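Local coordinates for glucan-binding protein C, GbpC (Streptococcus mutans UA159, PDB 5UQZ) that binds glucan at the streptococcal cell surface and probably mediates both sucrose-independent and sucrose-dependent adherence, this chain being its calcium-binding beta-supersandwich domain with a helical stalk, at residues E19-D24 / T346-P351; I67-A72 / F173-K178; Y82-A87 / D109-N114; G183-N188 / D320-T325; V247-S252 / V335-D340. All blocks are in the same frame, centred on the assembly; numbering follows the deposited sequence. Where two conformers were deposited one is given.

Contact 1. Residues E19-D24 / T346-P351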
# COMPACT_ATOMS: atom_id res chain seq x y z
N GLU A 19 -33.01 6.77 -18.73
CA GLU A 19 -32.08 7.27 -17.73
C GLU A 19 -31.07 6.20 -17.34
O GLU A 19 -29.87 6.49 -17.20
CB GLU A 19 -32.84 7.78 -16.52
CG GLU A 19 -33.60 9.04 -16.87
CD GLU A 19 -33.65 10.03 -15.72
OE1 GLU A 19 -32.78 9.93 -14.82
OE2 GLU A 19 -34.55 10.90 -15.71
N GLN A 20 -31.52 4.96 -17.19
CA GLN A 20 -30.56 3.90 -16.90
C GLN A 20 -29.57 3.71 -18.04
O GLN A 20 -28.37 3.48 -17.81
CB GLN A 20 -31.33 2.60 -16.64
CG GLN A 20 -30.41 1.44 -16.23
CD GLN A 20 -29.74 1.68 -14.88
OE1 GLN A 20 -30.41 2.03 -13.90
NE2 GLN A 20 -28.42 1.51 -14.83
N TYR A 21 -30.05 3.80 -19.28
CA TYR A 21 -29.15 3.71 -20.43
C TYR A 21 -28.08 4.80 -20.39
O TYR A 21 -26.90 4.54 -20.65
CB TYR A 21 -29.94 3.79 -21.74
CG TYR A 21 -29.02 3.87 -22.94
CD1 TYR A 21 -28.45 2.73 -23.49
CD2 TYR A 21 -28.66 5.10 -23.50
CE1 TYR A 21 -27.57 2.81 -24.55
CE2 TYR A 21 -27.79 5.19 -24.57
CZ TYR A 21 -27.26 4.04 -25.11
OH TYR A 21 -26.38 4.09 -26.18
N ASN A 22 -28.47 6.03 -20.09
CA ASN A 22 -27.47 7.09 -20.04
C ASN A 22 -26.40 6.77 -19.01
O ASN A 22 -25.21 6.99 -19.26
CB ASN A 22 -28.15 8.39 -19.66
CG ASN A 22 -29.05 8.91 -20.74
OD1 ASN A 22 -28.91 8.54 -21.91
ND2 ASN A 22 -29.98 9.77 -20.36
N LYS A 23 -26.81 6.30 -17.83
CA LYS A 23 -25.84 5.93 -16.80
C LYS A 23 -24.96 4.78 -17.27
O LYS A 23 -23.73 4.79 -17.08
CB LYS A 23 -26.59 5.56 -15.52
CG LYS A 23 -25.70 5.27 -14.32
CD LYS A 23 -26.55 5.10 -13.05
CE LYS A 23 -25.83 4.28 -12.00
NZ LYS A 23 -26.63 4.22 -10.74
N ASP A 24 -25.57 3.75 -17.87
CA ASP A 24 -24.80 2.61 -18.35
C ASP A 24 -23.87 2.98 -19.47
O ASP A 24 -22.77 2.43 -19.57
CB ASP A 24 -25.73 1.49 -18.82
CG ASP A 24 -26.52 0.88 -17.71
OD1 ASP A 24 -26.22 1.15 -16.53
OD2 ASP A 24 -27.47 0.13 -18.02
N THR A 346 -18.43 -3.92 -23.66
CA THR A 346 -19.37 -3.76 -24.76
C THR A 346 -20.42 -2.72 -24.39
O THR A 346 -20.82 -2.64 -23.22
CB THR A 346 -20.06 -5.09 -25.10
OG1 THR A 346 -20.64 -5.63 -23.92
CG2 THR A 346 -19.04 -6.08 -25.67
N PRO A 347 -20.88 -1.91 -25.36
CA PRO A 347 -21.80 -0.84 -25.03
C PRO A 347 -23.16 -1.39 -24.68
O PRO A 347 -23.54 -2.47 -25.16
CB PRO A 347 -21.85 -0.00 -26.32
CG PRO A 347 -21.47 -0.93 -27.38
CD PRO A 347 -20.45 -1.85 -26.77
N PRO A 348 -23.91 -0.72 -23.81
CA PRO A 348 -25.27 -1.18 -23.51
C PRO A 348 -26.18 -1.05 -24.72
O PRO A 348 -26.00 -0.19 -25.58
CB PRO A 348 -25.73 -0.24 -22.41
CG PRO A 348 -24.94 1.03 -22.64
CD PRO A 348 -23.58 0.51 -23.07
N GLU A 349 -27.14 -1.96 -24.78
CA GLU A 349 -28.17 -1.90 -25.81
C GLU A 349 -29.10 -0.72 -25.53
O GLU A 349 -29.55 -0.53 -24.40
CB GLU A 349 -28.95 -3.21 -25.83
CG GLU A 349 -28.11 -4.39 -26.29
CD GLU A 349 -28.89 -5.69 -26.42
OE1 GLU A 349 -30.10 -5.69 -26.12
OE2 GLU A 349 -28.29 -6.71 -26.80
N LYS A 350 -29.37 0.07 -26.56
CA LYS A 350 -30.23 1.24 -26.36
C LYS A 350 -31.68 0.77 -26.20
O LYS A 350 -32.16 -0.02 -27.01
CB LYS A 350 -30.03 2.23 -27.55
CG LYS A 350 -30.29 3.75 -27.22
CD LYS A 350 -31.66 3.86 -26.51
CE LYS A 350 -32.32 5.25 -26.28
NZ LYS A 350 -33.74 5.10 -25.77
N PRO A 351 -32.39 1.18 -25.14
CA PRO A 351 -33.82 0.86 -25.06
C PRO A 351 -34.60 1.49 -26.20
O PRO A 351 -34.34 2.63 -26.61
CB PRO A 351 -34.24 1.46 -23.71
CG PRO A 351 -33.24 2.44 -23.37
CD PRO A 351 -31.96 1.91 -23.93
O HOH W 1 -24.73 1.92 -26.57

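Contact 2. Residues I67-A72 / F173-K178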
# COMPACT_ATOMS: atom_id res chain seq x y z
N ILE A 67 5.33 -13.72 1.71
CA ILE A 67 4.04 -13.11 1.44
C ILE A 67 3.03 -13.27 2.53
O ILE A 67 2.12 -12.44 2.65
CB ILE A 67 3.46 -13.55 0.10
CG1 ILE A 67 2.14 -12.85 -0.19
CG2 ILE A 67 3.32 -14.92 0.07
CD1 ILE A 67 2.24 -11.27 0.11
N ASN A 68 3.11 -14.32 3.30
CA ASN A 68 2.05 -14.59 4.28
C ASN A 68 2.69 -15.28 5.47
O ASN A 68 3.14 -16.40 5.30
CB ASN A 68 1.05 -15.55 3.53
CG ASN A 68 -0.01 -16.20 4.40
OD1 ASN A 68 -0.74 -15.52 5.12
ND2 ASN A 68 -0.17 -17.54 4.25
N GLU A 69 2.72 -14.65 6.65
CA GLU A 69 3.31 -15.27 7.83
C GLU A 69 2.39 -15.02 9.01
O GLU A 69 2.70 -14.27 9.95
CB GLU A 69 4.73 -14.75 8.09
CG GLU A 69 5.73 -15.29 7.03
CD GLU A 69 5.87 -16.82 7.07
OE1 GLU A 69 5.43 -17.49 8.03
OE2 GLU A 69 6.46 -17.38 6.10
N PRO A 70 1.23 -15.68 9.01
CA PRO A 70 0.20 -15.35 10.00
C PRO A 70 0.47 -15.94 11.38
O PRO A 70 -0.26 -15.62 12.32
CB PRO A 70 -1.09 -15.96 9.39
CG PRO A 70 -0.58 -17.11 8.61
CD PRO A 70 0.77 -16.69 8.04
N GLU A 71 1.50 -16.77 11.53
CA GLU A 71 1.86 -17.36 12.81
C GLU A 71 3.04 -16.65 13.46
O GLU A 71 3.47 -17.09 14.52
CB GLU A 71 2.22 -18.86 12.65
CG GLU A 71 1.15 -19.64 11.95
CD GLU A 71 1.51 -21.10 11.72
OE1 GLU A 71 2.26 -21.71 12.51
OE2 GLU A 71 1.01 -21.67 10.73
N ALA A 72 3.59 -15.64 12.82
CA ALA A 72 4.86 -15.08 13.30
C ALA A 72 4.65 -14.39 14.65
O ALA A 72 3.57 -13.86 14.95
CB ALA A 72 5.41 -14.10 12.28
N PHE A 173 2.65 -4.89 12.95
CA PHE A 173 1.96 -6.19 12.79
C PHE A 173 2.87 -7.34 13.18
O PHE A 173 4.08 -7.33 12.89
CB PHE A 173 1.54 -6.30 11.32
CG PHE A 173 0.53 -5.22 10.95
CD1 PHE A 173 -0.76 -5.24 11.53
CD2 PHE A 173 0.90 -4.13 10.17
CE1 PHE A 173 -1.66 -4.23 11.23
CE2 PHE A 173 -0.00 -3.12 9.89
CZ PHE A 173 -1.29 -3.18 10.43
N HIS A 174 2.29 -8.37 13.80
CA HIS A 174 3.13 -9.51 14.15
C HIS A 174 3.57 -10.28 12.90
O HIS A 174 4.60 -10.95 12.95
CB HIS A 174 2.48 -10.41 15.19
CG HIS A 174 1.30 -11.17 14.69
ND1 HIS A 174 1.43 -12.43 14.16
CD2 HIS A 174 -0.01 -10.85 14.63
CE1 HIS A 174 0.23 -12.86 13.79
NE2 HIS A 174 -0.66 -11.93 14.10
N ASP A 175 2.81 -10.17 11.80
CA ASP A 175 3.20 -10.74 10.52
C ASP A 175 4.10 -9.73 9.80
O ASP A 175 3.62 -8.67 9.37
CB ASP A 175 1.95 -11.06 9.70
CG ASP A 175 2.27 -11.65 8.32
OD1 ASP A 175 3.41 -11.53 7.84
OD2 ASP A 175 1.35 -12.20 7.68
N PRO A 176 5.40 -10.03 9.62
CA PRO A 176 6.31 -9.02 9.06
C PRO A 176 6.00 -8.66 7.62
O PRO A 176 6.48 -7.63 7.14
CB PRO A 176 7.71 -9.68 9.17
CG PRO A 176 7.40 -11.14 9.16
CD PRO A 176 6.09 -11.30 9.90
N THR A 177 5.24 -9.48 6.89
CA THR A 177 4.88 -9.14 5.53
C THR A 177 3.86 -8.03 5.48
O THR A 177 3.61 -7.49 4.39
CB THR A 177 4.38 -10.39 4.77
OG1 THR A 177 3.11 -10.79 5.27
CG2 THR A 177 5.38 -11.51 4.77
N LYS A 178 3.26 -7.66 6.63
CA LYS A 178 2.35 -6.51 6.71
C LYS A 178 3.08 -5.26 7.19
O LYS A 178 2.56 -4.16 7.07
CB LYS A 178 1.20 -6.85 7.66
CG LYS A 178 0.29 -7.95 7.11
CD LYS A 178 -0.70 -8.41 8.18
CE LYS A 178 -1.65 -7.34 8.69
NZ LYS A 178 -2.53 -7.97 9.71

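Contact 3. Residues Y82-A87 / D109-N114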
# COMPACT_ATOMS: atom_id res chain seq x y z
N TYR A 82 5.32 2.05 24.81
CA TYR A 82 4.24 1.23 24.27
C TYR A 82 2.88 1.85 24.60
O TYR A 82 2.69 2.44 25.67
CB TYR A 82 4.28 -0.17 24.87
CG TYR A 82 5.54 -0.94 24.51
CD1 TYR A 82 5.59 -1.73 23.37
CD2 TYR A 82 6.69 -0.88 25.33
CE1 TYR A 82 6.74 -2.43 23.06
CE2 TYR A 82 7.82 -1.61 25.04
CZ TYR A 82 7.83 -2.39 23.90
OH TYR A 82 8.95 -3.11 23.59
N LEU A 83 1.92 1.71 23.68
CA LEU A 83 0.57 2.20 23.96
C LEU A 83 -0.10 1.23 24.92
O LEU A 83 -0.12 0.03 24.67
CB LEU A 83 -0.19 2.27 22.62
CG LEU A 83 -1.59 2.86 22.71
CD1 LEU A 83 -1.54 4.34 23.03
CD2 LEU A 83 -2.34 2.60 21.37
N THR A 84 -0.67 1.75 25.99
CA THR A 84 -1.36 0.85 26.92
C THR A 84 -2.56 0.21 26.23
O THR A 84 -3.15 0.76 25.29
CB THR A 84 -1.83 1.58 28.19
OG1 THR A 84 -2.86 2.50 27.81
CG2 THR A 84 -0.66 2.25 28.92
N LYS A 85 -2.93 -0.98 26.68
CA LYS A 85 -4.11 -1.60 26.09
C LYS A 85 -5.36 -0.79 26.35
O LYS A 85 -6.25 -0.75 25.50
CB LYS A 85 -4.26 -3.06 26.52
CG LYS A 85 -3.25 -3.96 25.79
CD LYS A 85 -3.57 -5.41 25.90
CE LYS A 85 -2.61 -6.25 25.04
NZ LYS A 85 -2.95 -7.70 25.13
N GLU A 86 -5.47 -0.15 27.53
CA GLU A 86 -6.61 0.73 27.76
C GLU A 86 -6.70 1.85 26.75
O GLU A 86 -7.77 2.16 26.25
CB GLU A 86 -6.56 1.29 29.17
CG GLU A 86 -7.74 2.20 29.46
CD GLU A 86 -7.82 2.53 30.91
OE1 GLU A 86 -6.86 2.25 31.64
OE2 GLU A 86 -8.86 3.08 31.31
N ALA A 87 -5.56 2.47 26.42
CA ALA A 87 -5.59 3.53 25.42
C ALA A 87 -5.88 2.99 24.02
O ALA A 87 -6.62 3.63 23.26
CB ALA A 87 -4.28 4.32 25.46
N ASP A 109 -1.13 7.48 28.43
CA ASP A 109 -1.51 6.45 27.47
C ASP A 109 -0.37 5.52 27.10
O ASP A 109 -0.58 4.60 26.31
CB ASP A 109 -2.02 7.11 26.18
CG ASP A 109 -3.34 7.81 26.39
OD1 ASP A 109 -4.13 7.35 27.23
OD2 ASP A 109 -3.59 8.83 25.71
N PHE A 110 0.83 5.74 27.64
CA PHE A 110 2.00 4.96 27.23
C PHE A 110 2.70 4.38 28.47
O PHE A 110 2.62 4.92 29.58
CB PHE A 110 2.98 5.86 26.48
CG PHE A 110 2.38 6.38 25.21
CD1 PHE A 110 2.33 5.58 24.05
CD2 PHE A 110 1.76 7.63 25.18
CE1 PHE A 110 1.70 6.01 22.90
CE2 PHE A 110 1.14 8.08 24.04
CZ PHE A 110 1.11 7.28 22.90
N THR A 111 3.42 3.29 28.24
CA THR A 111 4.18 2.64 29.30
C THR A 111 5.48 2.09 28.74
O THR A 111 5.53 1.66 27.58
CB THR A 111 3.35 1.51 29.95
OG1 THR A 111 4.16 0.87 30.94
CG2 THR A 111 2.88 0.47 28.96
N GLN A 112 6.51 2.07 29.56
CA GLN A 112 7.80 1.52 29.18
C GLN A 112 7.80 0.01 29.13
O GLN A 112 8.70 -0.56 28.49
CB GLN A 112 8.90 2.06 30.11
CG GLN A 112 9.03 3.60 29.99
CD GLN A 112 10.06 4.17 30.92
OE1 GLN A 112 11.06 3.51 31.21
NE2 GLN A 112 9.92 5.43 31.32
N ALA A 113 6.89 -0.65 29.83
CA ALA A 113 6.84 -2.10 29.85
C ALA A 113 5.84 -2.60 28.80
O ALA A 113 4.64 -2.28 28.87
CB ALA A 113 6.42 -2.57 31.24
N ASN A 114 6.30 -3.42 27.89
CA ASN A 114 5.44 -3.89 26.81
C ASN A 114 4.25 -4.69 27.36
O ASN A 114 4.47 -5.74 27.99
CB ASN A 114 6.27 -4.81 25.92
CG ASN A 114 5.51 -5.25 24.65
OD1 ASN A 114 4.33 -4.88 24.46
ND2 ASN A 114 6.17 -6.00 23.78
O HOH W 2 9.10 -5.81 24.30

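Contact 4. Residues G183-N188 / D320-T325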
# COMPACT_ATOMS: atom_id res chain seq x y z
N GLY A 183 1.55 6.86 11.85
CA GLY A 183 0.93 8.15 11.60
C GLY A 183 1.17 9.12 12.73
O GLY A 183 1.62 8.75 13.81
N ALA A 184 0.80 10.38 12.48
CA ALA A 184 0.94 11.44 13.48
C ALA A 184 0.05 12.59 13.07
O ALA A 184 -0.33 12.72 11.91
CB ALA A 184 2.38 11.91 13.55
N GLN A 185 -0.22 13.49 14.03
CA GLN A 185 -0.85 14.76 13.65
C GLN A 185 0.04 15.49 12.65
O GLN A 185 1.27 15.35 12.68
CB GLN A 185 -1.07 15.62 14.90
CG GLN A 185 -1.69 17.00 14.64
CD GLN A 185 -3.08 16.92 13.96
OE1 GLN A 185 -3.19 16.63 12.76
NE2 GLN A 185 -4.13 17.29 14.70
N THR A 186 -0.59 16.30 11.77
CA THR A 186 0.14 17.25 10.94
C THR A 186 0.03 18.59 11.66
O THR A 186 -0.99 19.29 11.57
CB THR A 186 -0.46 17.32 9.54
OG1 THR A 186 -0.52 15.99 8.99
CG2 THR A 186 0.41 18.18 8.62
N SER A 187 1.07 18.92 12.43
CA SER A 187 0.96 20.04 13.35
C SER A 187 1.10 21.40 12.68
O SER A 187 0.62 22.39 13.23
CB SER A 187 2.02 19.91 14.43
OG SER A 187 1.83 18.73 15.18
N ASN A 188 1.80 21.47 11.55
CA ASN A 188 2.13 22.75 10.93
C ASN A 188 1.49 22.89 9.57
O ASN A 188 1.25 21.90 8.89
CB ASN A 188 3.63 22.84 10.79
CG ASN A 188 4.33 22.64 12.12
OD1 ASN A 188 3.99 23.29 13.11
ND2 ASN A 188 5.29 21.73 12.16
N ASP A 320 -2.37 19.11 4.73
CA ASP A 320 -2.54 20.37 5.43
C ASP A 320 -2.53 20.16 6.95
O ASP A 320 -2.77 19.07 7.49
CB ASP A 320 -3.85 21.04 4.99
CG ASP A 320 -3.71 21.68 3.60
OD1 ASP A 320 -2.59 22.15 3.28
OD2 ASP A 320 -4.68 21.76 2.88
N GLN A 321 -2.28 21.28 7.62
CA GLN A 321 -2.34 21.31 9.07
C GLN A 321 -3.66 20.73 9.58
O GLN A 321 -4.74 20.97 9.01
CB GLN A 321 -2.21 22.77 9.52
CG GLN A 321 -2.08 22.94 11.00
CD GLN A 321 -1.87 24.38 11.37
OE1 GLN A 321 -2.45 25.29 10.75
NE2 GLN A 321 -1.04 24.61 12.33
N ASN A 322 -3.57 19.94 10.65
CA ASN A 322 -4.73 19.36 11.33
C ASN A 322 -5.35 18.16 10.62
O ASN A 322 -6.35 17.63 11.12
CB ASN A 322 -5.81 20.39 11.69
CG ASN A 322 -5.30 21.39 12.68
OD1 ASN A 322 -4.50 21.04 13.55
ND2 ASN A 322 -5.70 22.64 12.53
N LEU A 323 -4.79 17.69 9.50
CA LEU A 323 -5.24 16.43 8.93
C LEU A 323 -4.13 15.42 9.16
O LEU A 323 -3.10 15.47 8.47
CB LEU A 323 -5.47 16.62 7.43
CG LEU A 323 -6.14 15.41 6.83
CD1 LEU A 323 -7.62 15.31 7.24
CD2 LEU A 323 -5.99 15.38 5.30
N PRO A 324 -4.29 14.50 10.10
CA PRO A 324 -3.18 13.59 10.46
C PRO A 324 -2.64 12.84 9.26
O PRO A 324 -3.40 12.47 8.34
CB PRO A 324 -3.83 12.65 11.49
CG PRO A 324 -4.85 13.53 12.17
CD PRO A 324 -5.43 14.38 11.04
N THR A 325 -1.32 12.67 9.25
CA THR A 325 -0.61 11.98 8.18
C THR A 325 -0.45 10.52 8.55
O THR A 325 0.02 10.21 9.65
CB THR A 325 0.78 12.59 8.02
OG1 THR A 325 0.63 13.97 7.64
CG2 THR A 325 1.60 11.91 6.94
O HOH W 3 -6.91 17.47 13.80

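Contact 5. Residues V247-S252 / V335-D340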
# COMPACT_ATOMS: atom_id res chain seq x y z
N VAL A 247 12.73 -1.42 -9.76
CA VAL A 247 12.12 -2.17 -10.84
C VAL A 247 10.83 -1.45 -11.22
O VAL A 247 9.85 -1.45 -10.44
CB VAL A 247 11.88 -3.63 -10.44
CG1 VAL A 247 11.18 -4.35 -11.58
CG2 VAL A 247 13.21 -4.32 -10.07
N LYS A 248 10.81 -0.85 -12.41
CA LYS A 248 9.64 -0.11 -12.87
C LYS A 248 8.53 -1.08 -13.24
O LYS A 248 8.74 -2.08 -13.95
CB LYS A 248 10.09 0.71 -14.09
CG LYS A 248 8.93 1.40 -14.86
CD LYS A 248 8.27 2.49 -14.05
CE LYS A 248 6.95 3.01 -14.66
NZ LYS A 248 7.04 3.35 -16.03
N ILE A 249 7.30 -0.76 -12.84
CA ILE A 249 6.13 -1.59 -13.16
C ILE A 249 5.44 -0.99 -14.38
O ILE A 249 5.11 0.20 -14.37
CB ILE A 249 5.16 -1.65 -11.98
CG1 ILE A 249 5.83 -2.23 -10.70
CG2 ILE A 249 3.90 -2.44 -12.38
CD1 ILE A 249 6.23 -3.62 -10.83
N PRO A 250 5.29 -1.73 -15.48
CA PRO A 250 4.69 -1.13 -16.70
C PRO A 250 3.30 -0.58 -16.42
O PRO A 250 2.49 -1.21 -15.74
CB PRO A 250 4.61 -2.31 -17.68
CG PRO A 250 5.25 -3.40 -17.04
CD PRO A 250 5.63 -3.16 -15.63
N GLY A 251 3.04 0.61 -16.94
CA GLY A 251 1.76 1.27 -16.76
C GLY A 251 1.57 1.93 -15.42
O GLY A 251 0.51 2.54 -15.21
N SER A 252 2.51 1.81 -14.51
CA SER A 252 2.33 2.42 -13.20
C SER A 252 2.54 3.93 -13.24
O SER A 252 3.32 4.45 -14.06
CB SER A 252 3.34 1.81 -12.24
OG SER A 252 3.23 2.45 -10.99
N VAL A 335 4.69 -8.55 -5.53
CA VAL A 335 4.76 -7.40 -6.42
C VAL A 335 3.47 -7.26 -7.20
O VAL A 335 2.95 -8.24 -7.74
CB VAL A 335 5.99 -7.56 -7.33
CG1 VAL A 335 6.08 -6.39 -8.33
CG2 VAL A 335 7.28 -7.68 -6.50
N ALA A 336 2.96 -6.03 -7.30
CA ALA A 336 1.73 -5.72 -8.02
C ALA A 336 2.09 -5.43 -9.48
O ALA A 336 2.71 -4.41 -9.79
CB ALA A 336 1.09 -4.48 -7.38
N VAL A 337 1.66 -6.33 -10.37
CA VAL A 337 1.93 -6.19 -11.81
C VAL A 337 0.61 -6.12 -12.56
O VAL A 337 -0.44 -6.54 -12.05
CB VAL A 337 2.80 -7.34 -12.36
CG1 VAL A 337 4.18 -7.29 -11.70
CG2 VAL A 337 2.10 -8.67 -12.16
N PRO A 338 0.61 -5.60 -13.78
CA PRO A 338 -0.63 -5.62 -14.58
C PRO A 338 -1.09 -7.04 -14.84
O PRO A 338 -0.28 -7.94 -15.07
CB PRO A 338 -0.22 -4.95 -15.88
CG PRO A 338 1.10 -4.44 -15.75
CD PRO A 338 1.74 -4.96 -14.50
N LYS A 339 -2.41 -7.22 -14.87
CA LYS A 339 -3.04 -8.52 -15.04
C LYS A 339 -3.94 -8.46 -16.27
O LYS A 339 -4.17 -7.39 -16.87
CB LYS A 339 -3.90 -8.87 -13.82
CG LYS A 339 -3.21 -8.78 -12.50
CD LYS A 339 -2.20 -9.81 -12.30
CE LYS A 339 -1.51 -9.59 -10.95
NZ LYS A 339 -0.57 -10.72 -10.68
N ASP A 340 -4.47 -9.62 -16.64
CA ASP A 340 -5.30 -9.71 -17.82
C ASP A 340 -6.64 -9.04 -17.54
O ASP A 340 -7.37 -9.48 -16.65
CB ASP A 340 -5.50 -11.21 -18.08
CG ASP A 340 -6.30 -11.49 -19.32
OD1 ASP A 340 -6.87 -10.59 -19.94
OD2 ASP A 340 -6.38 -12.69 -19.68

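Contact 1. Residues E19-D24 / T346-P351
Tyr21, on the long helix 3-51, lays its ring against Pro348, Lys350 and Pro351 of segment 346-351, near the C-terminus. Residues 347-351 have the backbone angles of a polyproline II helix, so this is an alpha-helix packed against an extended polyproline II-like segment. The ring carries most of the contact. Lys350 CG sits over one face, 3.7 Å from Tyr21 CZ and displaced toward the rim, a CH-pi contact. The two side chains cross at about a right angle. Pro348 O lies in the ring plane at the edge, 3.5 Å from Tyr21 CE1. The root of the side chain is packed as well, with Tyr21 CB 3.5 Å from Pro351 CD. Tyr21 CG, anti to the backbone N (chi1 173°), starts the ring off toward residues 348-351. One turn on, Asp24 CB meets Pro348 CG at 3.9 Å. Pro348 also touches Tyr28, and Lys350 touches Phe14, which extends the packing along the helix. Lys350 NZ turns to its own neighbour Pro351 O at 2.7 Å and to Gln18 OE1. No direct hydrogen bond joins the two segments. A water spans them instead, 2.8 Å from Tyr21 OH and donating to Pro348 O at 2.7 Å.

Contact 2. Residues I67-A72 / F173-K178
Glu69 and Asp175 bring their backbones to 5.3 Å, CA to CA, where two loops run side by side, and Glu69 to Ala72 forms a type I beta turn. The partner loop contains an Asx turn: Asp175 OD1 accepts from Thr177 N, two residues on, at 2.9 Å. Thr177 OG1 donates to the same Asp175 OD1 at 2.7 Å. Both donors come from one face of the carboxylate, well out of its plane. They hold the group so that OD2 can serve the other loop. Asp175 CG is anti to the backbone N (chi1 179°), which sends it across to Glu69. There Glu69 N donates to Asp175 OD2 at 3.0 Å, from above the carboxylate plane. The carboxylate is thus gripped at both oxygens, which would be consistent with a charged form.

The Glu69 carboxylate turns to a third loop, where it binds Ser142 OG and the backbone N of Val140 and Asn141. Thr177 lies against Ile67, its CG2 close to the Ile67 backbone. Ala72 CB packs on Pro176 CD at 3.7 Å. Together these contacts join the entry to strand 73-77 with the hairpin connection between strands 167-172 and 180-184. At the far end lies His174. Its ring meets Pro70 O in plane at the edge, with CE1 3.2 Å from that oxygen. Beside it, His174 ND1 donates to Ala72 O at 2.7 Å, an N-H...O angle of 145°, with the oxygen tilted 22° from the ring plane.

Contact 3. Residues Y82-A87 / D109-N114
Asp109 O is approached by Leu83, at the end of strand 82-83, and by Thr84, just before helix 85-91. Thr84 N donates to it at 2.9 Å in a nearly straight bond, with an N-H...O angle of 174°. Leu83 CA adds a CA-H...O contact, and Leu83 CD1 packs close by. Thr84 is also the N-cap: its OG1 accepts from Ala87 N at 3.0 Å.

A two-stranded antiparallel ladder adjoins this. Tyr82 and Thr111 form the hydrogen-bonded pair, with Tyr82 N to Thr111 O and Thr111 N to Tyr82 O both 2.8 Å. Leu83 and Phe110 form the non-hydrogen-bonded pair. On their shared face Leu83 CD1 touches Phe110 CE1 at 3.6 Å. Tyr82 also packs on Thr122 and Phe124, and Leu83 on Trp123, of strand 122-127.

On the other face the Tyr82 ring stacks on the side chain of Asn114. Ring and amide planes are 4° apart. Asn114 CG is anti to the backbone N (chi1 -174°), which sets it over the ring. Asn114 CB lies over the ring face, 3.5 Å from Tyr82 CZ and offset toward the rim, while Thr111 O and Gln112 O line the ring edge in plane. Asn114 OD1 accepts from Tyr116 N, which helps to orient the amide. A water accepts from Asn114 ND2 and lies 2.8 Å from Tyr82 OH. Thr84 thus ties the ladder to the helix start, while the amide lies flat on the ring with both polar ends bonded.

Contact 4. Residues G183-N188 / D320-T325
Thr186 and Thr325 meet hydroxyl to hydroxyl, their side chains crossing at about a right angle and their OG1 atoms 2.7 Å apart. Each has OG1 anti to its own carbonyl carbon; for Thr186 this is chi1 -54°. Thr186 OG1 also donates to Leu323 O at 2.7 Å, reaching it from above the carbonyl plane. The threonine thus lies in the bend of segment 320-325, with its CG2 against Asp320 O. Asn319, on strand 312-319, touches both threonines and donates from ND2 to Leu323 O.

The Gln185 side chain bends at chi2, and its amide lies at 65° to that of Asn322. Its OE1 accepts from its neighbour Thr186 N at 2.8 Å, in plane and on a lone pair, and packs against the Pro324 ring. Gln185 NE2 binds Asp103 OD2 and a water to which it donates. That water in turn donates to Asn322 O.

Gln321 is extended beyond CG and runs beside the Ser187-Asn188 backbone. Its NE2 donates to Ser187 O at 2.9 Å, with that oxygen close to the amide plane.

The backbones are bonded at intervals. Asn322 N meets Thr186 O at 2.8 Å, almost straight at 176°. Ala184 and Thr325 form an antiparallel hydrogen-bonded pair, with Ala184 N to Thr325 O at 2.9 Å and Thr325 N to Ala184 O at 2.8 Å. A type II beta turn, Asp320 to Leu323, closes the end. This is the end of an antiparallel strand pair, 180-184 with 325-329, at one edge of a four-stranded sheet in the beta-supersandwich.

Contact 5. Residues V247-S252 / V335-D340
Ile249 points its CB at the loop 335-340, and the rest of the side chain spreads over four residues of that loop. From CB the chain branches. CG2 is anti to the backbone N and takes the side nearer Pro338. It lies 3.9 Å from Pro338 CD and 3.5 Å from Ala336 O. CG1 takes the other branch (chi1 -59°), beside the backbone N, and passes the same Ala336 oxygen. At the tip, CD1 reaches Val335 CG1 at 3.7 Å. It also stays 3.8 Å from Ala336 O and 4.3 Å from Val337 CG1. The isoleucine therefore covers the Ala336 carbonyl from CG2 to CD1. That oxygen is buried and has no polar partner in the model.

Pro250 continues the contact. Its carbonyl oxygen meets Pro338 CG at 3.5 Å, while the two proline rings approach more loosely. Ile249 and Pro250 begin a type II beta turn that ends at Ser252, with Ser252 N bonded to Ile249 O at 3.1 Å. Gly251 takes the third position with positive phi.

No hydrogen bond crosses between the segments. Other parts of the fold close the cluster: Ala304 of strand 303-306 touches Ile249 and Val335, and Tyr299 touches Ile249 and Pro338. Tyr45 of helix 3-51 touches Pro250 and Val337, and Val58 of helix 57-60 touches Val335 and Val337. The arrangement is an apolar loop-on-loop junction where the beta-supersandwich domain meets the end of helix 3-51, made by the chain after its last strand and the turn before strand 254-257.

In the fold
Contact 1 stands apart on the stalk; its centre is about 56 Å from that of contact 3. Contact 5, about 32 Å from it between centres, lies where helix 3-51 meets the globular domain. Contacts 2, 3 and 4 belong to that domain. Contact 3 falls within the sequence spanned by contact 2, and their nearest atoms are about 10 Å apart. Contacts 4 and 5 alternate along the chain, yet their centres are about 31 Å apart. Both lie near the calcium site of Ser224, Asn226 and Glu237. The Thr325 side chain is about 11 Å from the calcium ion and the Ala336 side chain about 12 Å, so neither binds it.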